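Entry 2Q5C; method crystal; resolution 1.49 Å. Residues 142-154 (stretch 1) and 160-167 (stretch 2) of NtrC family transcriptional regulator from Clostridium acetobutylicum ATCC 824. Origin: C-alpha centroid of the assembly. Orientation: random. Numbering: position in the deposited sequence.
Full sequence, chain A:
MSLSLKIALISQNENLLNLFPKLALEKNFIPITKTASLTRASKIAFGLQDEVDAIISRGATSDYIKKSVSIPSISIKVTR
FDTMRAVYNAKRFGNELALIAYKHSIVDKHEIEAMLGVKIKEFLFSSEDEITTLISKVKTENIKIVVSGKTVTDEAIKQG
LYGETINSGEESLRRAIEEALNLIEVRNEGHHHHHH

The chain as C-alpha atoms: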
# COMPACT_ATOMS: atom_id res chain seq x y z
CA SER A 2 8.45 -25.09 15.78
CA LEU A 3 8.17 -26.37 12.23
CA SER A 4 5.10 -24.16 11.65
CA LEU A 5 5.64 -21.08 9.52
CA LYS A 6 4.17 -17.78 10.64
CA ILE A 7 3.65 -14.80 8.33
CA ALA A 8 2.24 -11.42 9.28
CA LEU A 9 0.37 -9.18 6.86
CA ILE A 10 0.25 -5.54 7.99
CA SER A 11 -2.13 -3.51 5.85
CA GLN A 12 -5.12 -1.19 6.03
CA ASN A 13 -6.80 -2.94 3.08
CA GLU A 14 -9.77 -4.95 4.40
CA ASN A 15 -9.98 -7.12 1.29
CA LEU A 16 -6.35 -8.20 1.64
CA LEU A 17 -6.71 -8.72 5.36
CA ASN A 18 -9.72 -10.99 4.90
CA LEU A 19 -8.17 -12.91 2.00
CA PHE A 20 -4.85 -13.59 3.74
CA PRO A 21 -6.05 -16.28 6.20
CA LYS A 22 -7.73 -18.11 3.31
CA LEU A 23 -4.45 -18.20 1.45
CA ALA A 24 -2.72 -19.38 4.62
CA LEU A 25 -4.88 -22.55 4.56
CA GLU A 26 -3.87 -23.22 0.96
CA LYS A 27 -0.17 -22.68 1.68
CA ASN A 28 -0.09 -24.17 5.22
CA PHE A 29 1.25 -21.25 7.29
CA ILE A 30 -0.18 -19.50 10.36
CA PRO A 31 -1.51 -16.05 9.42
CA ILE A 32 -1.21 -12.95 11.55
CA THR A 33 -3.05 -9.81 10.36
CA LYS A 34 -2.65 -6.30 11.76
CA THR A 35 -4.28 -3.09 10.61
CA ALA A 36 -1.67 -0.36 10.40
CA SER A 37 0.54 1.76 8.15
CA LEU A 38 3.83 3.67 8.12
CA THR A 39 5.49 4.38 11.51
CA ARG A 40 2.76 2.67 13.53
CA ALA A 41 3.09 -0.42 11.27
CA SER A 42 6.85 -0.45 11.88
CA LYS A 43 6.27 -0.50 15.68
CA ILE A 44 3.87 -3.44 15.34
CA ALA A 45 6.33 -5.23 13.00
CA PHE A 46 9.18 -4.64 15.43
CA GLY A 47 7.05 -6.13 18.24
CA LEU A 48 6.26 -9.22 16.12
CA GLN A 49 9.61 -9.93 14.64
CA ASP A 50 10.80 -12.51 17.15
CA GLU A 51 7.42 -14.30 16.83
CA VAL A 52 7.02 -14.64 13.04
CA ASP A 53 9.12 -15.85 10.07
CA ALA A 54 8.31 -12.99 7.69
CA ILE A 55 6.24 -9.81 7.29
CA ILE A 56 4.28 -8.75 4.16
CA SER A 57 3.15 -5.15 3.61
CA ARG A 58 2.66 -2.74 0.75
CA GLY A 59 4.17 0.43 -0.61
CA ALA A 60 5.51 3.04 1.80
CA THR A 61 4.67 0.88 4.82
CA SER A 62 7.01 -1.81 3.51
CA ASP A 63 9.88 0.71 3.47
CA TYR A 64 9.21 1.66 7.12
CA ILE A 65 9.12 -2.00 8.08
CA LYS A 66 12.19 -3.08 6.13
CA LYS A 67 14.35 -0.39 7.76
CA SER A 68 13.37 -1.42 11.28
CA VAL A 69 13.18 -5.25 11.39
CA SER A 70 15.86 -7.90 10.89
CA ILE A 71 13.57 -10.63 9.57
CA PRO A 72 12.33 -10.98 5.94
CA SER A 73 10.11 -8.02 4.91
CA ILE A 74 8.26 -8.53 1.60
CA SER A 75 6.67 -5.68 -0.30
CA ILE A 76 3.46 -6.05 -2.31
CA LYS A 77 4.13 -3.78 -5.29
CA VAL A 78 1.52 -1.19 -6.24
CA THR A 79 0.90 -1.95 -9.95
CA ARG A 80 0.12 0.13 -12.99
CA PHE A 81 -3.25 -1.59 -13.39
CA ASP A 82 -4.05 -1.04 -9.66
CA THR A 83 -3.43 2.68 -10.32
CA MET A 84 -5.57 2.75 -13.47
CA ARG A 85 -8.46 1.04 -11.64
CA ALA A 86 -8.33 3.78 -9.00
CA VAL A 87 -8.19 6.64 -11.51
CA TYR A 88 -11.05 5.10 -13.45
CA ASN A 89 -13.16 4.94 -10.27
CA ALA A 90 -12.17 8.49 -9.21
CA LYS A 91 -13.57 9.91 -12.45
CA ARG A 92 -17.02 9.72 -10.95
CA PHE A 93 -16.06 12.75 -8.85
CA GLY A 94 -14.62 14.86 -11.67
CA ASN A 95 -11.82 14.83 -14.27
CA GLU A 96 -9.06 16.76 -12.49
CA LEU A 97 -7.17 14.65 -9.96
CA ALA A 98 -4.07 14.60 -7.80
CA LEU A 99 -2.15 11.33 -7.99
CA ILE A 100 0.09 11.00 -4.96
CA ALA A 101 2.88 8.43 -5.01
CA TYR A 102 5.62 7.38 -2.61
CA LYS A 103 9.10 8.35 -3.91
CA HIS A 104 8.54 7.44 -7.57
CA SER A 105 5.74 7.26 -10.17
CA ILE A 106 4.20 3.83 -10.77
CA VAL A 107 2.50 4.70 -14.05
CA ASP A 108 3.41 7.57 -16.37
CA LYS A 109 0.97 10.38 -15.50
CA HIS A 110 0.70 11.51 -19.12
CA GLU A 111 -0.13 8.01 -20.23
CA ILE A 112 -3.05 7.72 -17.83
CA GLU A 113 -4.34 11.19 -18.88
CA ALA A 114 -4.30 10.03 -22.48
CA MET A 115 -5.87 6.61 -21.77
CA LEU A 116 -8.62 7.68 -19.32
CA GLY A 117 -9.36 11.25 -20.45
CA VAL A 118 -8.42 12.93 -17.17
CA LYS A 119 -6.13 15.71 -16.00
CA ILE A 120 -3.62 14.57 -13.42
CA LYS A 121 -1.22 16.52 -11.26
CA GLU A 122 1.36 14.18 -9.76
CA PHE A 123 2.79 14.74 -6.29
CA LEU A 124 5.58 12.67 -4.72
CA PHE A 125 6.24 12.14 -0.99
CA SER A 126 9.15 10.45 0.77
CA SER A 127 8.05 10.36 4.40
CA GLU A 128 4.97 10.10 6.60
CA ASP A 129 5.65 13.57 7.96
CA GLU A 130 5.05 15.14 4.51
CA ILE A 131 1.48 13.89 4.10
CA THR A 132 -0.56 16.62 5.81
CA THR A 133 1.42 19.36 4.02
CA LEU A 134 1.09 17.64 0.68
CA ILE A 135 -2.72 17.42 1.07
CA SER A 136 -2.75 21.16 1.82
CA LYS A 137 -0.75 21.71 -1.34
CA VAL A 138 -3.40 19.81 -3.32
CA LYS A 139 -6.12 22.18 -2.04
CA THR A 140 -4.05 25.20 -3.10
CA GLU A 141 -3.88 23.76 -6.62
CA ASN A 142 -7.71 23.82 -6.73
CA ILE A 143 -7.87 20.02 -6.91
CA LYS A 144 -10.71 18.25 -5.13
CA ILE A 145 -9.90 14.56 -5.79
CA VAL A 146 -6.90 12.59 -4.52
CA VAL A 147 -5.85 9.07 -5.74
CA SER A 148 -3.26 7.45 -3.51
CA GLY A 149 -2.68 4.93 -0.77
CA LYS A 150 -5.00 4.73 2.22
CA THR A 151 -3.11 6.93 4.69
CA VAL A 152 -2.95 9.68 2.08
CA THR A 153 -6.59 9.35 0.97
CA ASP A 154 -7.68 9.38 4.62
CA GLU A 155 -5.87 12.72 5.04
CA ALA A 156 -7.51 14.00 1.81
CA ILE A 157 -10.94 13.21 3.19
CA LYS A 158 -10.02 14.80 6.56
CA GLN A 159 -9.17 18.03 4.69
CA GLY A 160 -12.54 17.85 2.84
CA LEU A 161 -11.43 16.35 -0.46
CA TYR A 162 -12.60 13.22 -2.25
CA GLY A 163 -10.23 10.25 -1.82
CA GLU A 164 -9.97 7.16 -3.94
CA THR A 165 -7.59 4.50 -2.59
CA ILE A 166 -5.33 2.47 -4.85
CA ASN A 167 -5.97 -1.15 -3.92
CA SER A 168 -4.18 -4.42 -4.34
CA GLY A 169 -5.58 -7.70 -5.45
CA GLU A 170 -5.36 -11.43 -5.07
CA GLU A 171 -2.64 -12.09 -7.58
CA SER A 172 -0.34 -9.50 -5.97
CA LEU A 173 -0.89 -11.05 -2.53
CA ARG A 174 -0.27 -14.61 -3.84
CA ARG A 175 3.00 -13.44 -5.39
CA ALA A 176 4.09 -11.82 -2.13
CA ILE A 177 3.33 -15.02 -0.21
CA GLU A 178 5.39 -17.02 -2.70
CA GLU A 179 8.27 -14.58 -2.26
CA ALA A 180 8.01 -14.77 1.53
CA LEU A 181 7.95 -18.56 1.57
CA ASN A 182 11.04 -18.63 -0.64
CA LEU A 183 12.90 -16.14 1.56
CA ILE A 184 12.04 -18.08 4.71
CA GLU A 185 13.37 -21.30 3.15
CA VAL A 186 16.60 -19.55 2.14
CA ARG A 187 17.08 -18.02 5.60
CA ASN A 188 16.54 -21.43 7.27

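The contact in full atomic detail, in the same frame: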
# COMPACT_ATOMS: atom_id res chain seq x y z
N ASN A 142 -6.30 23.90 -6.33
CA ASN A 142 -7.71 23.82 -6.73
C ASN A 142 -8.13 22.42 -7.19
O ASN A 142 -9.03 22.25 -8.03
CB ASN A 142 -8.03 24.87 -7.82
CG ASN A 142 -9.52 25.19 -7.88
OD1 ASN A 142 -10.24 25.17 -6.87
ND2 ASN A 142 -10.00 25.43 -9.10
N ILE A 143 -7.53 21.41 -6.58
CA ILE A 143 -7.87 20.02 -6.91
C ILE A 143 -8.69 19.45 -5.77
O ILE A 143 -8.38 19.69 -4.60
CB ILE A 143 -6.59 19.23 -7.14
CG1 ILE A 143 -5.91 19.72 -8.42
CG2 ILE A 143 -6.90 17.73 -7.30
CD1 ILE A 143 -4.49 19.20 -8.62
N LYS A 144 -9.76 18.73 -6.11
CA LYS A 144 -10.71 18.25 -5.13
C LYS A 144 -10.71 16.72 -4.95
O LYS A 144 -11.45 16.21 -4.12
CB LYS A 144 -12.12 18.71 -5.49
CG LYS A 144 -12.18 20.24 -5.69
CD LYS A 144 -13.59 20.74 -5.79
CE LYS A 144 -13.60 22.26 -5.89
NZ LYS A 144 -12.68 22.74 -6.97
N ILE A 145 -9.87 16.03 -5.73
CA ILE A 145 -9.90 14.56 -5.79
C ILE A 145 -8.46 14.07 -5.68
O ILE A 145 -7.61 14.51 -6.42
CB ILE A 145 -10.48 14.07 -7.11
CG1 ILE A 145 -11.86 14.70 -7.41
CG2 ILE A 145 -10.61 12.53 -7.12
CD1 ILE A 145 -12.28 14.62 -8.85
N VAL A 146 -8.24 13.15 -4.74
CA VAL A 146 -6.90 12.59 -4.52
C VAL A 146 -6.94 11.06 -4.70
O VAL A 146 -7.80 10.39 -4.11
CB VAL A 146 -6.42 12.89 -3.09
CG1 VAL A 146 -5.12 12.14 -2.77
CG2 VAL A 146 -6.21 14.37 -2.92
N VAL A 147 -6.00 10.54 -5.50
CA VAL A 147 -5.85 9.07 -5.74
C VAL A 147 -4.50 8.70 -5.16
O VAL A 147 -3.48 9.25 -5.57
CB VAL A 147 -5.87 8.78 -7.23
CG1 VAL A 147 -5.67 7.28 -7.50
CG2 VAL A 147 -7.17 9.22 -7.83
N SER A 148 -4.50 7.81 -4.17
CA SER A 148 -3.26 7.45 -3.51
C SER A 148 -3.49 6.25 -2.63
O SER A 148 -4.56 5.62 -2.66
CB SER A 148 -2.76 8.63 -2.64
OG SER A 148 -1.39 8.49 -2.25
N GLY A 149 -2.49 5.93 -1.82
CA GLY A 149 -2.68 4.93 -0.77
C GLY A 149 -3.57 5.41 0.36
O GLY A 149 -3.88 6.62 0.49
N LYS A 150 -3.97 4.49 1.21
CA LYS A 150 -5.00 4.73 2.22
C LYS A 150 -4.67 5.82 3.23
O LYS A 150 -5.55 6.60 3.62
CB LYS A 150 -5.34 3.41 2.95
CG LYS A 150 -6.50 3.49 3.94
CD LYS A 150 -7.80 3.90 3.27
CE LYS A 150 -9.03 3.34 4.01
NZ LYS A 150 -9.11 3.78 5.45
N THR A 151 -3.42 5.90 3.70
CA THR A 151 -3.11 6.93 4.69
C THR A 151 -3.28 8.31 4.06
O THR A 151 -3.82 9.25 4.68
CB THR A 151 -1.70 6.73 5.23
OG1 THR A 151 -1.57 5.37 5.67
CG2 THR A 151 -1.42 7.66 6.38
N VAL A 152 -2.82 8.42 2.82
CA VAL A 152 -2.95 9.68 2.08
C VAL A 152 -4.42 10.00 1.77
O VAL A 152 -4.83 11.16 1.94
CB VAL A 152 -2.10 9.66 0.82
CG1 VAL A 152 -2.31 10.91 -0.03
CG2 VAL A 152 -0.62 9.57 1.21
N THR A 153 -5.20 9.02 1.30
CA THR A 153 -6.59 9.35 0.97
C THR A 153 -7.37 9.67 2.22
O THR A 153 -8.28 10.52 2.16
CB THR A 153 -7.30 8.28 0.10
OG1 THR A 153 -7.25 7.02 0.78
CG2 THR A 153 -6.58 8.15 -1.25
N ASP A 154 -7.04 9.03 3.34
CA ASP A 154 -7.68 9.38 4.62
C ASP A 154 -7.41 10.83 4.97
O ASP A 154 -8.34 11.54 5.41
CB ASP A 154 -7.25 8.46 5.76
CG ASP A 154 -7.96 7.13 5.75
OD1 ASP A 154 -9.01 6.99 5.09
OD2 ASP A 154 -7.47 6.21 6.46
N GLY A 160 -11.31 17.56 3.60
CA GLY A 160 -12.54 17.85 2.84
C GLY A 160 -12.48 17.58 1.36
O GLY A 160 -13.30 18.09 0.58
N LEU A 161 -11.53 16.74 0.95
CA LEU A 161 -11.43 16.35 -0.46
C LEU A 161 -12.04 14.97 -0.68
O LEU A 161 -12.37 14.28 0.27
CB LEU A 161 -9.97 16.34 -0.91
CG LEU A 161 -9.17 17.61 -0.62
CD1 LEU A 161 -7.75 17.43 -1.09
CD2 LEU A 161 -9.84 18.85 -1.26
N TYR A 162 -12.23 14.60 -1.94
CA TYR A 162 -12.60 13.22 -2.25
C TYR A 162 -11.31 12.40 -2.33
O TYR A 162 -10.30 12.87 -2.82
CB TYR A 162 -13.29 13.14 -3.59
CG TYR A 162 -14.65 13.79 -3.67
CD1 TYR A 162 -15.72 13.31 -2.94
CD2 TYR A 162 -14.85 14.87 -4.51
CE1 TYR A 162 -16.96 13.89 -3.03
CE2 TYR A 162 -16.10 15.47 -4.61
CZ TYR A 162 -17.14 14.97 -3.86
OH TYR A 162 -18.40 15.52 -3.94
N GLY A 163 -11.39 11.17 -1.85
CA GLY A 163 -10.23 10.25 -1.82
C GLY A 163 -10.60 8.93 -2.45
O GLY A 163 -11.65 8.35 -2.15
N GLU A 164 -9.75 8.46 -3.34
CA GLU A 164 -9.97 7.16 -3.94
C GLU A 164 -8.67 6.36 -3.75
O GLU A 164 -7.60 6.72 -4.27
CB GLU A 164 -10.25 7.30 -5.42
CG GLU A 164 -10.50 5.95 -6.09
CD GLU A 164 -11.90 5.39 -5.84
OE1 GLU A 164 -12.85 6.19 -5.65
OE2 GLU A 164 -12.05 4.15 -5.84
N THR A 165 -8.77 5.28 -2.97
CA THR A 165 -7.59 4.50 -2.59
C THR A 165 -7.18 3.54 -3.68
O THR A 165 -8.02 2.88 -4.28
CB THR A 165 -7.88 3.72 -1.29
OG1 THR A 165 -8.31 4.64 -0.29
CG2 THR A 165 -6.66 3.06 -0.78
N ILE A 166 -5.87 3.46 -3.91
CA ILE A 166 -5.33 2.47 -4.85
C ILE A 166 -5.22 1.17 -4.10
O ILE A 166 -4.52 1.13 -3.08
CB ILE A 166 -3.95 2.89 -5.35
CG1 ILE A 166 -4.04 4.23 -6.09
CG2 ILE A 166 -3.38 1.85 -6.33
CD1 ILE A 166 -2.67 4.83 -6.34
N ASN A 167 -5.90 0.15 -4.61
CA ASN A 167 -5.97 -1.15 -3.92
C ASN A 167 -4.99 -2.14 -4.50
O ASN A 167 -4.29 -1.85 -5.44
CB ASN A 167 -7.41 -1.68 -3.99
CG ASN A 167 -8.39 -0.80 -3.20
OD1 ASN A 167 -8.08 -0.33 -2.09
ND2 ASN A 167 -9.55 -0.51 -3.80
O HOH W 1 -3.61 1.76 0.20

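Two parallel strands, 145-148 and 162-165, make up the main part of this contact. Their directions differ by 19°, and the two stretches bury 625 Å² between them.

Asn142 stands clear of stretch 2. Ile143 meets it through the backbone, with its O 3.7 Å from Leu161 CD2. At Lys144 the ladder begins: Tyr162 N donates to Lys144 O at 2.8 Å. The exposed lysine side chain leads away from stretch 2, and its NZ makes a weak hydrogen bond to Asn142 OD1 at 3.4 Å.

Ile145 pairs with Tyr162, and both side chains lie on the same face of the sheet. Ile145 CG1 is 4.2 Å from Tyr162 CD2, so the ring lies beside a buried aliphatic chain.

Val146 bonds both ways. Its N donates to Tyr162 O at 2.8 Å, and its O accepts from Glu164 N at 2.8 Å. Its side chain is on the other face, where CG2 packs against Leu161 CD1 at 3.9 Å.

Val147 returns to the Ile145 face. It is buried, and its CG1 touches Ile166 CG1 at 3.7 Å. Its CA also approaches Glu164 O at 3.3 Å, a CA-H...O contact.

Ser148 closes the ladder. Its N donates to Glu164 O at 3.3 Å, and Ile166 N donates to Ser148 O at 2.8 Å.

Gly149 sits at the N-cap position, right before the helix. Lys150 N gives its hydrogen to a water at 2.9 Å, and this water reaches Ile166 O by a weak bond of 3.5 Å. Lys150 NZ forms a salt bridge with Asp154 OD2 at 3.1 Å, within stretch 1.

Thr153 points toward stretch 2. Its OG1 hydrogen bonds to Thr165 OG1 at 2.8 Å, joining helix to strand. Gly163 fits beside this helix turn because it lacks a side chain: an ideal CB would lie 3.0 Å from Thr153 O, a clash.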